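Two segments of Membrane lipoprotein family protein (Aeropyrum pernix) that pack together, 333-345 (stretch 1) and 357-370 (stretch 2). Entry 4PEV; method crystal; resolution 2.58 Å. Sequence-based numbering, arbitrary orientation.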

# COMPACT_ATOMS: atom_id res chain seq x y z
N LEU C 333 0.77 -10.38 3.22
CA LEU C 333 -0.56 -10.24 3.79
C LEU C 333 -0.47 -10.26 5.30
O LEU C 333 0.44 -10.83 5.90
CB LEU C 333 -1.49 -11.36 3.34
CG LEU C 333 -1.83 -11.47 1.85
CD1 LEU C 333 -2.72 -12.67 1.63
CD2 LEU C 333 -2.52 -10.22 1.33
N SER C 334 -1.47 -9.64 5.89
CA SER C 334 -1.62 -9.52 7.32
C SER C 334 -1.87 -10.89 7.97
O SER C 334 -2.86 -11.54 7.67
CB SER C 334 -2.83 -8.60 7.53
OG SER C 334 -2.97 -8.19 8.86
N ASP C 335 -0.98 -11.34 8.87
CA ASP C 335 -1.20 -12.56 9.69
C ASP C 335 -1.44 -12.25 11.19
O ASP C 335 -1.48 -11.09 11.58
CB ASP C 335 -0.03 -13.54 9.51
CG ASP C 335 1.23 -13.09 10.24
OD1 ASP C 335 1.10 -12.31 11.19
OD2 ASP C 335 2.34 -13.53 9.87
N GLU C 336 -1.58 -13.27 12.04
CA GLU C 336 -1.87 -13.09 13.49
C GLU C 336 -0.96 -12.09 14.19
O GLU C 336 -1.43 -11.16 14.83
CB GLU C 336 -1.76 -14.41 14.27
CG GLU C 336 -2.94 -15.38 14.14
CD GLU C 336 -2.85 -16.30 12.92
OE1 GLU C 336 -3.37 -17.44 13.01
OE2 GLU C 336 -2.27 -15.91 11.86
N GLU C 337 0.34 -12.31 14.09
CA GLU C 337 1.29 -11.52 14.87
C GLU C 337 1.37 -10.07 14.38
O GLU C 337 1.43 -9.15 15.19
CB GLU C 337 2.67 -12.20 14.89
CG GLU C 337 3.63 -11.82 13.77
CD GLU C 337 5.06 -12.19 14.10
OE1 GLU C 337 5.32 -13.39 14.36
OE2 GLU C 337 5.93 -11.29 14.09
N ILE C 338 1.33 -9.89 13.06
CA ILE C 338 1.39 -8.56 12.44
C ILE C 338 0.15 -7.75 12.86
O ILE C 338 0.24 -6.57 13.18
CB ILE C 338 1.46 -8.62 10.89
CG1 ILE C 338 2.42 -9.71 10.35
CG2 ILE C 338 1.85 -7.26 10.34
CD1 ILE C 338 3.86 -9.29 10.11
N ILE C 339 -1.00 -8.42 12.88
CA ILE C 339 -2.26 -7.80 13.30
C ILE C 339 -2.20 -7.32 14.74
O ILE C 339 -2.63 -6.20 15.04
CB ILE C 339 -3.44 -8.79 13.16
CG1 ILE C 339 -3.75 -9.03 11.69
CG2 ILE C 339 -4.71 -8.25 13.82
CD1 ILE C 339 -4.62 -10.23 11.44
N ARG C 340 -1.66 -8.17 15.61
CA ARG C 340 -1.56 -7.84 17.03
C ARG C 340 -0.52 -6.74 17.24
O ARG C 340 -0.71 -5.86 18.06
CB ARG C 340 -1.23 -9.08 17.86
CG ARG C 340 -1.32 -8.86 19.37
CD ARG C 340 -1.08 -10.13 20.20
NE ARG C 340 -0.52 -11.24 19.42
CZ ARG C 340 -1.15 -12.38 19.12
NH1 ARG C 340 -2.40 -12.61 19.55
NH2 ARG C 340 -0.54 -13.32 18.39
N TYR C 341 0.57 -6.77 16.47
CA TYR C 341 1.63 -5.76 16.62
C TYR C 341 1.16 -4.33 16.40
O TYR C 341 1.50 -3.42 17.17
CB TYR C 341 2.75 -6.07 15.64
CG TYR C 341 3.81 -5.01 15.53
CD1 TYR C 341 4.83 -4.92 16.47
CD2 TYR C 341 3.82 -4.14 14.45
CE1 TYR C 341 5.82 -3.96 16.35
CE2 TYR C 341 4.81 -3.19 14.31
CZ TYR C 341 5.81 -3.10 15.26
OH TYR C 341 6.79 -2.14 15.11
N PHE C 342 0.38 -4.13 15.34
CA PHE C 342 -0.14 -2.81 15.01
C PHE C 342 -1.27 -2.46 15.92
O PHE C 342 -1.48 -1.30 16.20
CB PHE C 342 -0.59 -2.73 13.56
CG PHE C 342 0.55 -2.65 12.62
CD1 PHE C 342 1.24 -1.46 12.48
CD2 PHE C 342 0.98 -3.77 11.93
CE1 PHE C 342 2.33 -1.39 11.64
CE2 PHE C 342 2.07 -3.71 11.08
CZ PHE C 342 2.75 -2.51 10.93
N ALA C 343 -1.99 -3.47 16.38
CA ALA C 343 -3.02 -3.26 17.39
C ALA C 343 -2.41 -2.80 18.72
O ALA C 343 -2.96 -1.91 19.37
CB ALA C 343 -3.85 -4.53 17.57
N GLU C 344 -1.27 -3.39 19.10
CA GLU C 344 -0.48 -2.94 20.27
C GLU C 344 -0.08 -1.47 20.10
O GLU C 344 -0.26 -0.66 21.00
CB GLU C 344 0.78 -3.81 20.47
CG GLU C 344 0.49 -5.24 20.98
CD GLU C 344 1.63 -6.25 20.80
OE1 GLU C 344 2.78 -5.86 20.48
OE2 GLU C 344 1.38 -7.48 20.99
N ILE C 345 0.46 -1.12 18.94
CA ILE C 345 0.79 0.27 18.66
C ILE C 345 -0.39 1.23 18.90
O ILE C 345 -0.24 2.22 19.62
CB ILE C 345 1.31 0.43 17.21
CG1 ILE C 345 2.74 -0.07 17.12
CG2 ILE C 345 1.25 1.89 16.75
CD1 ILE C 345 3.20 -0.36 15.71
N THR C 357 -9.13 -4.81 22.80
CA THR C 357 -7.69 -5.00 23.05
C THR C 357 -7.01 -5.57 21.79
O THR C 357 -7.69 -6.02 20.86
CB THR C 357 -7.44 -5.98 24.23
OG1 THR C 357 -8.25 -7.16 24.09
CG2 THR C 357 -7.72 -5.30 25.57
N PRO C 358 -5.67 -5.57 21.75
CA PRO C 358 -4.93 -6.26 20.69
C PRO C 358 -5.31 -7.72 20.55
O PRO C 358 -5.48 -8.20 19.43
CB PRO C 358 -3.47 -6.15 21.12
CG PRO C 358 -3.41 -4.96 21.99
CD PRO C 358 -4.77 -4.77 22.61
N GLU C 359 -5.45 -8.42 21.68
CA GLU C 359 -5.86 -9.82 21.64
C GLU C 359 -7.30 -10.00 21.07
O GLU C 359 -7.54 -10.89 20.23
CB GLU C 359 -5.70 -10.47 23.03
CG GLU C 359 -5.94 -11.98 23.07
CD GLU C 359 -5.35 -12.73 21.88
OE1 GLU C 359 -4.26 -12.32 21.39
OE2 GLU C 359 -5.98 -13.72 21.41
N LYS C 360 -8.23 -9.15 21.50
CA LYS C 360 -9.59 -9.20 20.98
C LYS C 360 -9.66 -8.86 19.48
O LYS C 360 -10.46 -9.43 18.75
CB LYS C 360 -10.53 -8.32 21.82
CG LYS C 360 -12.02 -8.36 21.47
CD LYS C 360 -12.57 -9.78 21.24
CE LYS C 360 -13.38 -10.34 22.41
NZ LYS C 360 -14.81 -9.93 22.33
N VAL C 361 -8.80 -7.96 19.01
CA VAL C 361 -8.76 -7.63 17.58
C VAL C 361 -8.41 -8.85 16.73
O VAL C 361 -9.01 -9.07 15.69
CB VAL C 361 -7.75 -6.50 17.27
CG1 VAL C 361 -7.40 -6.44 15.78
CG2 VAL C 361 -8.30 -5.15 17.72
N VAL C 362 -7.44 -9.64 17.16
CA VAL C 362 -7.05 -10.83 16.41
C VAL C 362 -8.17 -11.86 16.40
O VAL C 362 -8.50 -12.41 15.35
CB VAL C 362 -5.78 -11.48 16.97
CG1 VAL C 362 -5.41 -12.71 16.15
CG2 VAL C 362 -4.63 -10.50 16.95
N GLU C 363 -8.76 -12.13 17.56
CA GLU C 363 -9.84 -13.13 17.64
C GLU C 363 -10.95 -12.83 16.62
O GLU C 363 -11.43 -13.74 15.94
CB GLU C 363 -10.44 -13.19 19.04
CG GLU C 363 -9.54 -13.87 20.07
CD GLU C 363 -9.98 -13.61 21.51
OE1 GLU C 363 -11.15 -13.18 21.72
OE2 GLU C 363 -9.16 -13.84 22.42
N ILE C 364 -11.31 -11.55 16.51
CA ILE C 364 -12.40 -11.15 15.64
C ILE C 364 -12.04 -11.26 14.17
O ILE C 364 -12.89 -11.65 13.38
CB ILE C 364 -12.86 -9.70 15.91
CG1 ILE C 364 -13.37 -9.56 17.35
CG2 ILE C 364 -13.96 -9.31 14.91
CD1 ILE C 364 -13.78 -8.15 17.71
N VAL C 365 -10.83 -10.93 13.78
CA VAL C 365 -10.48 -11.01 12.36
C VAL C 365 -10.45 -12.48 11.94
O VAL C 365 -10.97 -12.84 10.89
CB VAL C 365 -9.13 -10.35 12.03
CG1 VAL C 365 -8.80 -10.52 10.55
CG2 VAL C 365 -9.12 -8.88 12.41
N MSE C 366 -9.84 -13.32 12.77
CA MSE C 366 -9.68 -14.74 12.46
C MSE C 366 -11.02 -15.40 12.41
O MSE C 366 -11.23 -16.37 11.67
CB MSE C 366 -8.86 -15.46 13.52
CG MSE C 366 -7.41 -14.97 13.62
SE MSE C 366 -6.49 -15.02 11.87
CE MSE C 366 -5.24 -13.51 12.04
N SER C 367 -11.95 -14.89 13.20
CA SER C 367 -13.32 -15.37 13.19
C SER C 367 -13.93 -15.13 11.83
O SER C 367 -14.54 -16.03 11.27
CB SER C 367 -14.12 -14.65 14.27
OG SER C 367 -15.41 -15.18 14.39
N GLN C 368 -13.73 -13.93 11.28
CA GLN C 368 -14.34 -13.52 9.99
C GLN C 368 -13.68 -14.14 8.75
O GLN C 368 -14.32 -14.34 7.72
CB GLN C 368 -14.31 -12.00 9.86
CG GLN C 368 -15.06 -11.26 10.96
CD GLN C 368 -16.55 -11.14 10.68
OE1 GLN C 368 -17.30 -12.10 10.79
NE2 GLN C 368 -16.97 -9.96 10.30
N ARG C 369 -12.38 -14.41 8.84
CA ARG C 369 -11.66 -15.13 7.80
C ARG C 369 -12.08 -16.60 7.71
O ARG C 369 -12.07 -17.17 6.63
CB ARG C 369 -10.17 -15.05 8.07
CG ARG C 369 -9.61 -13.64 7.98
CD ARG C 369 -8.09 -13.67 8.04
NE ARG C 369 -7.51 -12.33 8.07
CZ ARG C 369 -6.21 -12.08 8.12
NH1 ARG C 369 -5.34 -13.09 8.14
NH2 ARG C 369 -5.77 -10.82 8.17
N GLU C 370 -12.41 -17.21 8.85
CA GLU C 370 -13.04 -18.54 8.87
C GLU C 370 -14.41 -18.49 8.17
O GLU C 370 -14.75 -19.40 7.44
CB GLU C 370 -13.22 -19.08 10.30
CG GLU C 370 -11.94 -19.58 10.97
CD GLU C 370 -12.00 -19.58 12.51
OE1 GLU C 370 -13.05 -19.19 13.07
OE2 GLU C 370 -11.00 -19.95 13.16

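Two helices, 336-345 and 358-370, run in roughly opposite directions (141° between their axes), approach to 8.6 Å and, with Ser-334 and Asp-335 ahead of the first helix, bury 565 Å² between the stretches, both sides summed. The main bump is Ile-339, whose side chain sits as a knob in a hollow formed by Val-361, Val-362, Val-365 and Met-366. Its two ends fill different parts of that hollow: CG2 lies 3.8 Å from Val-361 CG1 and 3.9 Å from Val-362 CG2, while CD1 reaches 3.4 Å from CE of Met-366, a selenomethionine, and 4.3 Å from Val-365 CG1. The short, branched valines make the walls; the flexible Met-366 side chain, m at chi1 and chi2, also brings CE to 3.6 Å from Glu-336 CG, so that the aliphatic part of this exposed glutamate covers the margin.

One helical turn after Ile-339, Ala-343 is small enough for close backbone approach: its CA is 4.9 Å from that of Pro-358, and its CB lies 3.7 Å from Pro-358 CA. The compact proline ring begins its helix here, needing no amide hydrogen, and packs its CB 3.9 Å from Arg-340 CG. Arg-340 thus offers methylene surface to the proline, and its CB lies 3.8 Å from Val-362 CG2, before its end swings nearer to form a salt bridge, NH1 to Glu-359 OE1 at 2.6 Å; the hydrogen bond within it is weak, at 124°.

At the other end, Arg-369 is buried and nearly straight beyond chi1. Its NH1 and NH2 both donate to Ser-334 O, each at 3.0 Å, so the guanidinium edge grips a backbone carbonyl just before the first helix. NH2 also lies 3.5 Å from Ile-339 CD1, joining this polar clasp to the apolar knob. Asp-335 caps that helix, OD1 accepting from Ile-338 N at 3.1 Å.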